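PDB 3P2H: AHL synthase from Burkholderia glumae, which probably makes N-acyl-homoserine lactone quorum-sensing signals from fatty acyl-ACP and S-adenosyl-L-methionine, releasing methylthioadenosine and holo-ACP. Local coordinates for residues 53-58 with 66-71; 123-128 with 185-190; 155-160 with 176-181. The protein carries 3 engineered substitutions. All coordinates share one frame; numbering follows the deposited sequence.

Interactions 1 and 3 are both antiparallel strand pairs of one mixed sheet, with centres about 19 Å apart, while interaction 2 packs a helix against the tail that follows the last helix. All the touching residues of interaction 1 are buried; it rests on backbone bonds, aliphatic contacts and a tyrosine beside an arginine. Interaction 2 is also buried but purely apolar across its segments. Interaction 3 lies at the surface and adds histidines, carboxylates and an indole to its backbone bonds. Helix 120-133 ties the set together: Met123 of interaction 2 packs on Val55 and Cys67 of interaction 1, and Leu124 on Val156 of interaction 3.

Interaction 1 of 3, residues 53-58 with 66-71; sequences VYVLGR and GCARLL
Val53 and Leu70 face each other as a hydrogen-bonded antiparallel pair, with Val53 N giving 3.1 Å to Leu70 O and Leu70 N returning 2.8 Å to Val53 O. Their CB atoms sit 3.8 Å apart, and the side chains cross obliquely as Val53 CG1 comes up to Leu70 CD1. On the same face Val55 CB rests on Ala68 CB at 3.9 Å. Val55 N donates nearly straight to Ala68 O, whereas the return bond from Ala68 N to Val55 O is weak, bent to 127°. Gly57 N continues the pairing to Gly66 O at 2.8 Å. Strands 53-58 and 64-72 thus form a beta hairpin within the mixed sheet of this autoinducer synthase. Tyr54 and Arg69 occupy the other face, side by side and pointing the same way. Arg69 CG, anti to the backbone N (chi1 180°), lies 4.1 Å from Tyr54 CE1, and the extended chi2 (163°) carries Arg69 CD to 4.0 Å from Tyr54 CE1. Beyond the pair, Asp48 accepts a hydrogen bond from Tyr54 OH and shares Arg69 NH1 with Asp45, a residue of the methylthioadenosine pocket. Arg69 NE is hydrogen-bonded to Ser101 OG.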
ATOM      1  N   VAL A  53       6.261  -6.350  -4.555  1.00 13.77           N
ATOM      2  CA  VAL A  53       4.991  -6.758  -5.153  1.00 14.19           C
ATOM      3  C   VAL A  53       4.171  -5.499  -5.401  1.00 14.99           C
ATOM      4  O   VAL A  53       4.132  -4.608  -4.551  1.00 13.52           O
ATOM      5  CB  VAL A  53       4.205  -7.714  -4.219  1.00 16.62           C
ATOM      6  CG1 VAL A  53       2.838  -8.032  -4.810  1.00 16.24           C
ATOM      7  CG2 VAL A  53       5.000  -8.996  -4.019  1.00 16.06           C
ATOM      8  N   TYR A  54       3.532  -5.417  -6.566  1.00 14.31           N
ATOM      9  CA  TYR A  54       2.732  -4.241  -6.908  1.00 15.37           C
ATOM     10  C   TYR A  54       1.307  -4.555  -7.341  1.00 16.27           C
ATOM     11  O   TYR A  54       1.035  -5.576  -7.976  1.00 17.37           O
ATOM     12  CB  TYR A  54       3.385  -3.451  -8.044  1.00 14.19           C
ATOM     13  CG  TYR A  54       4.753  -2.899  -7.741  1.00 14.00           C
ATOM     14  CD1 TYR A  54       4.913  -1.768  -6.941  1.00 14.11           C
ATOM     15  CD2 TYR A  54       5.891  -3.509  -8.262  1.00 13.46           C
ATOM     16  CE1 TYR A  54       6.178  -1.256  -6.668  1.00 15.17           C
ATOM     17  CE2 TYR A  54       7.159  -3.009  -7.998  1.00 14.66           C
ATOM     18  CZ  TYR A  54       7.299  -1.886  -7.203  1.00 15.36           C
ATOM     19  OH  TYR A  54       8.558  -1.401  -6.952  1.00 15.95           O
ATOM     20  N   VAL A  55       0.404  -3.646  -7.001  1.00 16.12           N
ATOM     21  CA  VAL A  55      -0.987  -3.767  -7.383  1.00 15.25           C
ATOM     22  C   VAL A  55      -1.298  -2.514  -8.193  1.00 16.04           C
ATOM     23  O   VAL A  55      -0.997  -1.407  -7.754  1.00 15.77           O
ATOM     24  CB  VAL A  55      -1.927  -3.798  -6.154  1.00 17.50           C
ATOM     25  CG1 VAL A  55      -3.386  -3.901  -6.618  1.00 15.19           C
ATOM     26  CG2 VAL A  55      -1.567  -4.960  -5.241  1.00 16.16           C
ATOM     27  N   LEU A  56      -1.868  -2.687  -9.380  1.00 15.70           N
ATOM     28  CA  LEU A  56      -2.240  -1.546 -10.215  1.00 15.95           C
ATOM     29  C   LEU A  56      -3.722  -1.650 -10.540  1.00 15.88           C
ATOM     30  O   LEU A  56      -4.222  -2.730 -10.840  1.00 14.99           O
ATOM     31  CB  LEU A  56      -1.459  -1.523 -11.539  1.00 18.24           C
ATOM     32  CG  LEU A  56       0.071  -1.519 -11.569  1.00 20.34           C
ATOM     33  CD1 LEU A  56       0.531  -1.037 -12.937  1.00 20.32           C
ATOM     34  CD2 LEU A  56       0.622  -0.612 -10.497  1.00 23.23           C
ATOM     35  N   GLY A  57      -4.424  -0.529 -10.463  1.00 16.74           N
ATOM     36  CA  GLY A  57      -5.833  -0.526 -10.803  1.00 16.43           C
ATOM     37  C   GLY A  57      -5.924   0.204 -12.126  1.00 15.40           C
ATOM     38  O   GLY A  57      -5.232   1.198 -12.309  1.00 16.84           O
ATOM     39  N   ARG A  58      -6.743  -0.285 -13.050  1.00 16.28           N
ATOM     40  CA  ARG A  58      -6.889   0.361 -14.360  1.00 16.17           C
ATOM     41  C   ARG A  58      -8.357   0.655 -14.663  1.00 16.89           C
ATOM     42  O   ARG A  58      -9.227  -0.151 -14.362  1.00 17.17           O
ATOM     43  CB  ARG A  58      -6.294  -0.526 -15.460  1.00 14.57           C
ATOM     44  CG  ARG A  58      -4.773  -0.688 -15.372  1.00 14.24           C
ATOM     45  CD  ARG A  58      -4.256  -1.676 -16.403  1.00 15.00           C
ATOM     46  NE  ARG A  58      -2.805  -1.858 -16.357  1.00 15.03           N
ATOM     47  CZ  ARG A  58      -1.919  -1.028 -16.901  1.00 15.62           C
ATOM     48  NH1 ARG A  58      -2.320   0.064 -17.545  1.00 16.12           N
ATOM     49  NH2 ARG A  58      -0.627  -1.303 -16.821  1.00 16.43           N
ATOM     50  N   GLY A  66      -4.937   3.587  -9.860  1.00 18.66           N
ATOM     51  CA  GLY A  66      -4.694   3.150  -8.501  1.00 16.96           C
ATOM     52  C   GLY A  66      -3.428   2.323  -8.386  1.00 16.55           C
ATOM     53  O   GLY A  66      -3.033   1.659  -9.342  1.00 17.28           O
ATOM     54  N   CYS A  67      -2.783   2.370  -7.225  1.00 15.08           N
ATOM     55  CA  CYS A  67      -1.564   1.600  -7.020  1.00 15.87           C
ATOM     56  C   CYS A  67      -1.362   1.214  -5.562  1.00 15.14           C
ATOM     57  O   CYS A  67      -1.996   1.768  -4.662  1.00 14.65           O
ATOM     58  CB  CYS A  67      -0.337   2.380  -7.510  1.00 13.89           C
ATOM     59  SG  CYS A  67       0.092   3.875  -6.566  1.00 17.69           S
ATOM     60  N   ALA A  68      -0.477   0.252  -5.346  1.00 13.68           N
ATOM     61  CA  ALA A  68      -0.145  -0.209  -4.010  1.00 15.05           C
ATOM     62  C   ALA A  68       1.163  -0.978  -4.083  1.00 15.17           C
ATOM     63  O   ALA A  68       1.495  -1.565  -5.112  1.00 15.28           O
ATOM     64  CB  ALA A  68      -1.248  -1.095  -3.456  1.00 15.16           C
ATOM     65  N   ARG A  69       1.905  -0.948  -2.987  1.00 15.05           N
ATOM     66  CA  ARG A  69       3.185  -1.631  -2.905  1.00 15.85           C
ATOM     67  C   ARG A  69       3.150  -2.564  -1.705  1.00 15.38           C
ATOM     68  O   ARG A  69       2.713  -2.170  -0.628  1.00 14.42           O
ATOM     69  CB  ARG A  69       4.310  -0.601  -2.744  1.00 14.65           C
ATOM     70  CG  ARG A  69       5.690  -1.202  -2.639  1.00 16.25           C
ATOM     71  CD  ARG A  69       6.771  -0.165  -2.892  1.00 14.90           C
ATOM     72  NE  ARG A  69       6.953   0.757  -1.776  1.00 13.64           N
ATOM     73  CZ  ARG A  69       7.836   1.749  -1.773  1.00 14.02           C
ATOM     74  NH1 ARG A  69       8.607   1.946  -2.832  1.00 13.49           N
ATOM     75  NH2 ARG A  69       7.969   2.521  -0.706  1.00 10.51           N
ATOM     76  N   LEU A  70       3.596  -3.800  -1.905  1.00 14.64           N
ATOM     77  CA  LEU A  70       3.625  -4.790  -0.833  1.00 15.19           C
ATOM     78  C   LEU A  70       5.046  -5.299  -0.622  1.00 15.42           C
ATOM     79  O   LEU A  70       5.731  -5.666  -1.577  1.00 14.97           O
ATOM     80  CB  LEU A  70       2.698  -5.966  -1.166  1.00 14.69           C
ATOM     81  CG  LEU A  70       1.196  -5.670  -1.066  1.00 15.13           C
ATOM     82  CD1 LEU A  70       0.398  -6.831  -1.627  1.00 15.54           C
ATOM     83  CD2 LEU A  70       0.831  -5.429   0.382  1.00 15.25           C
ATOM     84  N   LEU A  71       5.481  -5.309   0.634  1.00 15.46           N
ATOM     85  CA  LEU A  71       6.817  -5.774   0.994  1.00 15.17           C
ATOM     86  C   LEU A  71       6.755  -6.669   2.218  1.00 14.75           C
ATOM     87  O   LEU A  71       5.975  -6.422   3.128  1.00 14.45           O
ATOM     88  CB  LEU A  71       7.731  -4.588   1.315  1.00 17.31           C
ATOM     89  CG  LEU A  71       8.123  -3.619   0.201  1.00 18.03           C
ATOM     90  CD1 LEU A  71       8.797  -2.398   0.822  1.00 18.47           C
ATOM     91  CD2 LEU A  71       9.048  -4.319  -0.792  1.00 18.16           C
TER

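Interaction 2 of 3, residues 123-128 with 185-190; sequences MLAAAV and AALDLD
Leu187 and Leu189 both hold CG anti to the carbonyl carbon (chi1 -61° and -58°), and each sends its methyl groups toward helix 120-133. Val128 meets them with CG1 anti to its backbone N (chi1 171°), which turns CG2 to Leu187 while CG1 lies nearer Leu189. Val128 CG2 touches Leu187 CD1 at 3.5 Å, the two side chains crossing at about a right angle. Val128 CG1 meets Leu189 CD1 at 3.8 Å. One turn earlier in the helix, Ala125 presents only its CB, and the chain can come close: Ala125 CB lies 4.0 Å from Leu187 CB, and Leu187 CD2 reaches the backbone at Ala125 N and CA. Leu189 CD1 lies against the helix backbone too, 3.6 Å from Ala125 O, in plain van der Waals contact. Leu124 touches Leu187 by methyl to methyl, CD2 to CD2. Leu187 also packs on Val156 and Ile154, and Val128 on Ile179. Between the two leucines, Asp188 takes positive phi, and its side chain has a weak, long ion pair to Arg121. The bonds back into the last turn of helix 181-186, including Asp188 N to Ala185 O at 3.1 Å, make this helix end a Schellman motif, which sets leucines on either side of the turn against helix 120-133.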
ATOM      1  N   MET A 123      -8.809  -1.845  -4.635  1.00 16.53           N
ATOM      2  CA  MET A 123      -7.359  -1.792  -4.512  1.00 16.77           C
ATOM      3  C   MET A 123      -6.924  -2.521  -3.242  1.00 16.70           C
ATOM      4  O   MET A 123      -5.969  -3.289  -3.249  1.00 16.40           O
ATOM      5  CB  MET A 123      -6.876  -0.339  -4.475  1.00 16.53           C
ATOM      6  CG  MET A 123      -6.876   0.362  -5.827  1.00 16.20           C
ATOM      7  SD  MET A 123      -5.835  -0.469  -7.060  1.00 15.44           S
ATOM      8  CE  MET A 123      -4.283  -0.560  -6.180  1.00 15.25           C
ATOM      9  N   LEU A 124      -7.637  -2.277  -2.150  1.00 17.08           N
ATOM     10  CA  LEU A 124      -7.315  -2.919  -0.886  1.00 17.30           C
ATOM     11  C   LEU A 124      -7.554  -4.424  -0.968  1.00 17.56           C
ATOM     12  O   LEU A 124      -6.732  -5.219  -0.501  1.00 18.72           O
ATOM     13  CB  LEU A 124      -8.163  -2.323   0.240  1.00 17.79           C
ATOM     14  CG  LEU A 124      -7.817  -2.760   1.668  1.00 17.95           C
ATOM     15  CD1 LEU A 124      -6.342  -2.494   1.962  1.00 17.55           C
ATOM     16  CD2 LEU A 124      -8.700  -1.996   2.648  1.00 17.59           C
ATOM     17  N   ALA A 125      -8.676  -4.814  -1.566  1.00 16.67           N
ATOM     18  CA  ALA A 125      -9.012  -6.231  -1.697  1.00 15.70           C
ATOM     19  C   ALA A 125      -7.910  -7.008  -2.408  1.00 15.91           C
ATOM     20  O   ALA A 125      -7.536  -8.099  -1.983  1.00 14.26           O
ATOM     21  CB  ALA A 125     -10.321  -6.390  -2.447  1.00 16.46           C
ATOM     22  N   ALA A 126      -7.394  -6.437  -3.493  1.00 15.59           N
ATOM     23  CA  ALA A 126      -6.333  -7.077  -4.267  1.00 15.80           C
ATOM     24  C   ALA A 126      -5.081  -7.239  -3.415  1.00 16.38           C
ATOM     25  O   ALA A 126      -4.474  -8.306  -3.383  1.00 17.40           O
ATOM     26  CB  ALA A 126      -6.016  -6.246  -5.511  1.00 15.36           C
ATOM     27  N   ALA A 127      -4.696  -6.170  -2.726  1.00 16.50           N
ATOM     28  CA  ALA A 127      -3.519  -6.200  -1.867  1.00 15.94           C
ATOM     29  C   ALA A 127      -3.666  -7.267  -0.787  1.00 16.15           C
ATOM     30  O   ALA A 127      -2.788  -8.113  -0.612  1.00 17.29           O
ATOM     31  CB  ALA A 127      -3.314  -4.832  -1.225  1.00 14.86           C
ATOM     32  N   VAL A 128      -4.777  -7.228  -0.061  1.00 14.99           N
ATOM     33  CA  VAL A 128      -5.012  -8.206   0.997  1.00 15.43           C
ATOM     34  C   VAL A 128      -4.951  -9.637   0.471  1.00 16.26           C
ATOM     35  O   VAL A 128      -4.240 -10.475   1.018  1.00 16.67           O
ATOM     36  CB  VAL A 128      -6.381  -7.969   1.674  1.00 15.11           C
ATOM     37  CG1 VAL A 128      -6.710  -9.125   2.624  1.00 13.67           C
ATOM     38  CG2 VAL A 128      -6.345  -6.646   2.445  1.00 13.91           C
ATOM     39  N   ALA A 185     -14.267 -10.785   4.796  1.00 16.83           N
ATOM     40  CA  ALA A 185     -15.677 -10.618   4.451  1.00 16.67           C
ATOM     41  C   ALA A 185     -15.950  -9.221   3.913  1.00 16.57           C
ATOM     42  O   ALA A 185     -16.651  -9.058   2.920  1.00 17.07           O
ATOM     43  CB  ALA A 185     -16.552 -10.887   5.670  1.00 18.48           C
ATOM     44  N   ALA A 186     -15.396  -8.207   4.570  1.00 16.31           N
ATOM     45  CA  ALA A 186     -15.602  -6.828   4.139  1.00 17.35           C
ATOM     46  C   ALA A 186     -15.083  -6.577   2.723  1.00 18.07           C
ATOM     47  O   ALA A 186     -15.573  -5.690   2.024  1.00 18.64           O
ATOM     48  CB  ALA A 186     -14.926  -5.877   5.110  1.00 17.57           C
ATOM     49  N   LEU A 187     -14.092  -7.361   2.308  1.00 17.10           N
ATOM     50  CA  LEU A 187     -13.490  -7.207   0.987  1.00 18.05           C
ATOM     51  C   LEU A 187     -13.991  -8.233  -0.027  1.00 19.23           C
ATOM     52  O   LEU A 187     -13.516  -8.266  -1.156  1.00 18.18           O
ATOM     53  CB  LEU A 187     -11.965  -7.301   1.100  1.00 15.70           C
ATOM     54  CG  LEU A 187     -11.321  -6.231   1.989  1.00 14.48           C
ATOM     55  CD1 LEU A 187      -9.858  -6.557   2.245  1.00 14.52           C
ATOM     56  CD2 LEU A 187     -11.476  -4.876   1.328  1.00 12.78           C
ATOM     57  N   ASP A 188     -14.942  -9.069   0.387  1.00 20.49           N
ATOM     58  CA  ASP A 188     -15.507 -10.096  -0.487  1.00 21.07           C
ATOM     59  C   ASP A 188     -14.476 -11.110  -0.952  1.00 20.62           C
ATOM     60  O   ASP A 188     -14.502 -11.556  -2.097  1.00 20.48           O
ATOM     61  CB  ASP A 188     -16.169  -9.447  -1.703  1.00 23.75           C
ATOM     62  CG  ASP A 188     -17.536  -8.893  -1.383  1.00 28.38           C
ATOM     63  OD1 ASP A 188     -18.047  -8.064  -2.163  1.00 30.20           O
ATOM     64  OD2 ASP A 188     -18.106  -9.297  -0.346  1.00 31.56           O
ATOM     65  N   LEU A 189     -13.573 -11.477  -0.056  1.00 19.98           N
ATOM     66  CA  LEU A 189     -12.535 -12.442  -0.374  1.00 20.01           C
ATOM     67  C   LEU A 189     -12.845 -13.814   0.225  1.00 21.65           C
ATOM     68  O   LEU A 189     -13.670 -13.944   1.137  1.00 21.09           O
ATOM     69  CB  LEU A 189     -11.190 -11.942   0.146  1.00 19.60           C
ATOM     70  CG  LEU A 189     -10.768 -10.575  -0.399  1.00 18.62           C
ATOM     71  CD1 LEU A 189      -9.506 -10.104   0.311  1.00 17.62           C
ATOM     72  CD2 LEU A 189     -10.558 -10.668  -1.902  1.00 17.07           C
ATOM     73  N   ASP A 190     -12.179 -14.831  -0.306  1.00 21.99           N
ATOM     74  CA  ASP A 190     -12.350 -16.197   0.154  1.00 23.60           C
ATOM     75  C   ASP A 190     -12.086 -16.307   1.653  1.00 24.56           C
ATOM     76  O   ASP A 190     -10.970 -16.064   2.115  1.00 25.14           O
ATOM     77  CB  ASP A 190     -11.396 -17.104  -0.620  1.00 26.08           C
ATOM     78  CG  ASP A 190     -11.470 -18.538  -0.175  1.00 28.08           C
ATOM     79  OD1 ASP A 190     -12.526 -18.935   0.361  1.00 28.48           O
ATOM     80  OD2 ASP A 190     -10.476 -19.268  -0.379  1.00 29.11           O
TER

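Interaction 3 of 3, residues 155-160 with 176-181; sequences GVHAHR and WIDIDA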
ATOM      1  N   GLY A 155     -14.997  -1.393   6.340  1.00 17.90           N
ATOM      2  CA  GLY A 155     -15.284  -2.515   7.217  1.00 16.81           C
ATOM      3  C   GLY A 155     -14.161  -3.453   7.598  1.00 16.23           C
ATOM      4  O   GLY A 155     -14.379  -4.385   8.375  1.00 16.62           O
ATOM      5  N   VAL A 156     -12.965  -3.225   7.068  1.00 15.89           N
ATOM      6  CA  VAL A 156     -11.835  -4.091   7.389  1.00 14.77           C
ATOM      7  C   VAL A 156     -11.451  -3.906   8.846  1.00 14.56           C
ATOM      8  O   VAL A 156     -11.813  -2.911   9.456  1.00 16.56           O
ATOM      9  CB  VAL A 156     -10.610  -3.775   6.507  1.00 15.37           C
ATOM     10  CG1 VAL A 156     -10.993  -3.877   5.035  1.00 12.71           C
ATOM     11  CG2 VAL A 156     -10.074  -2.388   6.831  1.00 15.70           C
ATOM     12  N   HIS A 157     -10.725  -4.867   9.408  1.00 14.30           N
ATOM     13  CA  HIS A 157     -10.311  -4.751  10.792  1.00 14.92           C
ATOM     14  C   HIS A 157      -8.983  -4.026  10.852  1.00 15.04           C
ATOM     15  O   HIS A 157      -7.915  -4.635  10.800  1.00 15.33           O
ATOM     16  CB  HIS A 157     -10.194  -6.127  11.459  1.00 14.13           C
ATOM     17  CG  HIS A 157      -9.749  -6.068  12.890  1.00 14.67           C
ATOM     18  ND1 HIS A 157      -9.535  -7.199  13.650  1.00 12.94           N
ATOM     19  CD2 HIS A 157      -9.460  -5.015  13.695  1.00 15.12           C
ATOM     20  CE1 HIS A 157      -9.132  -6.846  14.858  1.00 14.12           C
ATOM     21  NE2 HIS A 157      -9.077  -5.528  14.913  1.00 15.12           N
ATOM     22  N   ALA A 158      -9.063  -2.709  10.954  1.00 15.46           N
ATOM     23  CA  ALA A 158      -7.878  -1.882  11.039  1.00 14.59           C
ATOM     24  C   ALA A 158      -7.746  -1.346  12.462  1.00 15.85           C
ATOM     25  O   ALA A 158      -8.745  -1.022  13.109  1.00 15.58           O
ATOM     26  CB  ALA A 158      -7.982  -0.728  10.054  1.00 14.66           C
ATOM     27  N   HIS A 159      -6.515  -1.271  12.950  1.00 14.65           N
ATOM     28  CA  HIS A 159      -6.248  -0.740  14.279  1.00 14.79           C
ATOM     29  C   HIS A 159      -4.864  -0.106  14.289  1.00 15.05           C
ATOM     30  O   HIS A 159      -3.981  -0.492  13.525  1.00 15.26           O
ATOM     31  CB  HIS A 159      -6.386  -1.821  15.372  1.00 15.33           C
ATOM     32  CG  HIS A 159      -5.559  -3.047  15.144  1.00 12.67           C
ATOM     33  ND1 HIS A 159      -5.922  -4.039  14.258  1.00 14.83           N
ATOM     34  CD2 HIS A 159      -4.394  -3.453  15.704  1.00 12.66           C
ATOM     35  CE1 HIS A 159      -5.018  -5.002  14.284  1.00 11.45           C
ATOM     36  NE2 HIS A 159      -4.080  -4.670  15.152  1.00 14.75           N
ATOM     37  N   ARG A 160      -4.682   0.874  15.160  1.00 14.96           N
ATOM     38  CA  ARG A 160      -3.428   1.605  15.229  1.00 15.65           C
ATOM     39  C   ARG A 160      -2.226   0.882  15.825  1.00 15.01           C
ATOM     40  O   ARG A 160      -2.345   0.132  16.799  1.00 14.03           O
ATOM     41  CB  ARG A 160      -3.671   2.926  15.959  1.00 15.35           C
ATOM     42  CG  ARG A 160      -4.630   3.819  15.198  1.00 15.03           C
ATOM     43  CD  ARG A 160      -4.883   5.145  15.882  1.00 15.18           C
ATOM     44  NE  ARG A 160      -5.666   6.023  15.018  1.00 16.13           N
ATOM     45  CZ  ARG A 160      -6.047   7.254  15.339  1.00 13.88           C
ATOM     46  NH1 ARG A 160      -5.724   7.765  16.519  1.00 14.78           N
ATOM     47  NH2 ARG A 160      -6.747   7.971  14.474  1.00 15.44           N
ATOM     48  N   TRP A 176      -2.434  -1.032  11.406  1.00 16.27           N
ATOM     49  CA  TRP A 176      -2.481  -2.477  11.236  1.00 15.73           C
ATOM     50  C   TRP A 176      -3.790  -2.808  10.525  1.00 15.98           C
ATOM     51  O   TRP A 176      -4.780  -2.091  10.667  1.00 17.07           O
ATOM     52  CB  TRP A 176      -2.562  -3.218  12.578  1.00 16.27           C
ATOM     53  CG  TRP A 176      -1.357  -3.271  13.453  1.00 15.51           C
ATOM     54  CD1 TRP A 176      -1.182  -2.621  14.640  1.00 15.87           C
ATOM     55  CD2 TRP A 176      -0.207  -4.110  13.284  1.00 17.37           C
ATOM     56  NE1 TRP A 176      -0.002  -3.009  15.226  1.00 16.23           N
ATOM     57  CE2 TRP A 176       0.619  -3.921  14.414  1.00 17.81           C
ATOM     58  CE3 TRP A 176       0.203  -5.007  12.288  1.00 17.09           C
ATOM     59  CZ2 TRP A 176       1.835  -4.596  14.577  1.00 18.73           C
ATOM     60  CZ3 TRP A 176       1.413  -5.682  12.451  1.00 18.58           C
ATOM     61  CH2 TRP A 176       2.213  -5.469  13.589  1.00 19.87           C
ATOM     62  N   ILE A 177      -3.786  -3.896   9.769  1.00 16.55           N
ATOM     63  CA  ILE A 177      -4.992  -4.404   9.128  1.00 15.57           C
ATOM     64  C   ILE A 177      -4.892  -5.911   9.358  1.00 17.00           C
ATOM     65  O   ILE A 177      -3.997  -6.563   8.812  1.00 16.75           O
ATOM     66  CB  ILE A 177      -5.055  -4.145   7.608  1.00 15.94           C
ATOM     67  CG1 ILE A 177      -5.402  -2.684   7.324  1.00 17.15           C
ATOM     68  CG2 ILE A 177      -6.123  -5.030   6.984  1.00 17.69           C
ATOM     69  CD1 ILE A 177      -5.579  -2.382   5.839  1.00 17.61           C
ATOM     70  N   ASP A 178      -5.777  -6.456  10.191  1.00 16.07           N
ATOM     71  CA  ASP A 178      -5.762  -7.889  10.465  1.00 15.87           C
ATOM     72  C   ASP A 178      -6.452  -8.636   9.341  1.00 15.50           C
ATOM     73  O   ASP A 178      -7.594  -8.336   9.004  1.00 15.50           O
ATOM     74  CB  ASP A 178      -6.487  -8.222  11.777  1.00 17.18           C
ATOM     75  CG  ASP A 178      -5.697  -7.824  13.006  1.00 18.63           C
ATOM     76  OD1 ASP A 178      -4.526  -7.421  12.867  1.00 18.11           O
ATOM     77  OD2 ASP A 178      -6.254  -7.926  14.122  1.00 20.49           O
ATOM     78  N   ILE A 179      -5.758  -9.602   8.754  1.00 14.83           N
ATOM     79  CA  ILE A 179      -6.356 -10.391   7.689  1.00 14.57           C
ATOM     80  C   ILE A 179      -7.156 -11.504   8.368  1.00 16.73           C
ATOM     81  O   ILE A 179      -6.761 -12.668   8.377  1.00 17.68           O
ATOM     82  CB  ILE A 179      -5.277 -10.983   6.751  1.00 14.51           C
ATOM     83  CG1 ILE A 179      -4.459  -9.843   6.133  1.00 14.30           C
ATOM     84  CG2 ILE A 179      -5.942 -11.805   5.644  1.00 16.21           C
ATOM     85  CD1 ILE A 179      -3.299 -10.293   5.242  1.00 14.52           C
ATOM     86  N   ASP A 180      -8.280 -11.117   8.962  1.00 16.85           N
ATOM     87  CA  ASP A 180      -9.141 -12.057   9.657  1.00 16.79           C
ATOM     88  C   ASP A 180     -10.491 -12.170   8.950  1.00 17.60           C
ATOM     89  O   ASP A 180     -10.695 -11.590   7.880  1.00 14.14           O
ATOM     90  CB  ASP A 180      -9.338 -11.612  11.115  1.00 16.91           C
ATOM     91  CG  ASP A 180      -9.885 -10.195  11.234  1.00 16.90           C
ATOM     92  OD1 ASP A 180     -10.374  -9.638  10.226  1.00 16.36           O
ATOM     93  OD2 ASP A 180      -9.839  -9.642  12.353  1.00 17.73           O
ATOM     94  N   ALA A 181     -11.417 -12.908   9.558  1.00 17.69           N
ATOM     95  CA  ALA A 181     -12.739 -13.106   8.973  1.00 17.41           C
ATOM     96  C   ALA A 181     -13.425 -11.787   8.609  1.00 16.81           C
ATOM     97  O   ALA A 181     -14.010 -11.662   7.537  1.00 16.74           O
ATOM     98  CB  ALA A 181     -13.619 -13.912   9.933  1.00 19.09           C
TER
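His157 and His159 each have one ring face against a residue of 176-181, and His157 turns an edge to Asp180. Asp178 CG lies over one face of the His157 ring, toward its rim, with the carboxylate turned 71° from the imidazole plane and its OD1 hydrogen-bonded to Gln138 NE2. At the His157 edge, ND1 donates to Asp180 OD2 over 2.8 Å, almost in the ring plane and on the syn side of the carboxylate. This ties strand 157-160, which pairs antiparallel with strand 170-178, to the turn into helix 181-186. Asp180 is the N-cap of that helix, its OD1 accepting from Thr183 N; the side chain thus serves the helix end and the histidine at once, which probably favours a proton on ND1. Trp176 CB lies over one face of the His159 ring, a CH-pi contact of 3.5 Å to the ring centroid. The imidazole and the five-membered ring of Trp176 are near parallel, 22° apart, but slid so far that they barely overlap. At the indole's own edge, Arg160 O lies in plane, 3.7 Å from Trp176 CD1. On the opposite sheet face Ala158 CB approaches Ile177 CG1, and Ile177 lines the octanamide inhibitor pocket. His159 and Trp176 exchange both backbone bonds: His159 N gives to Trp176 O at 3.0 Å, and Trp176 N to His159 O at 2.7 Å.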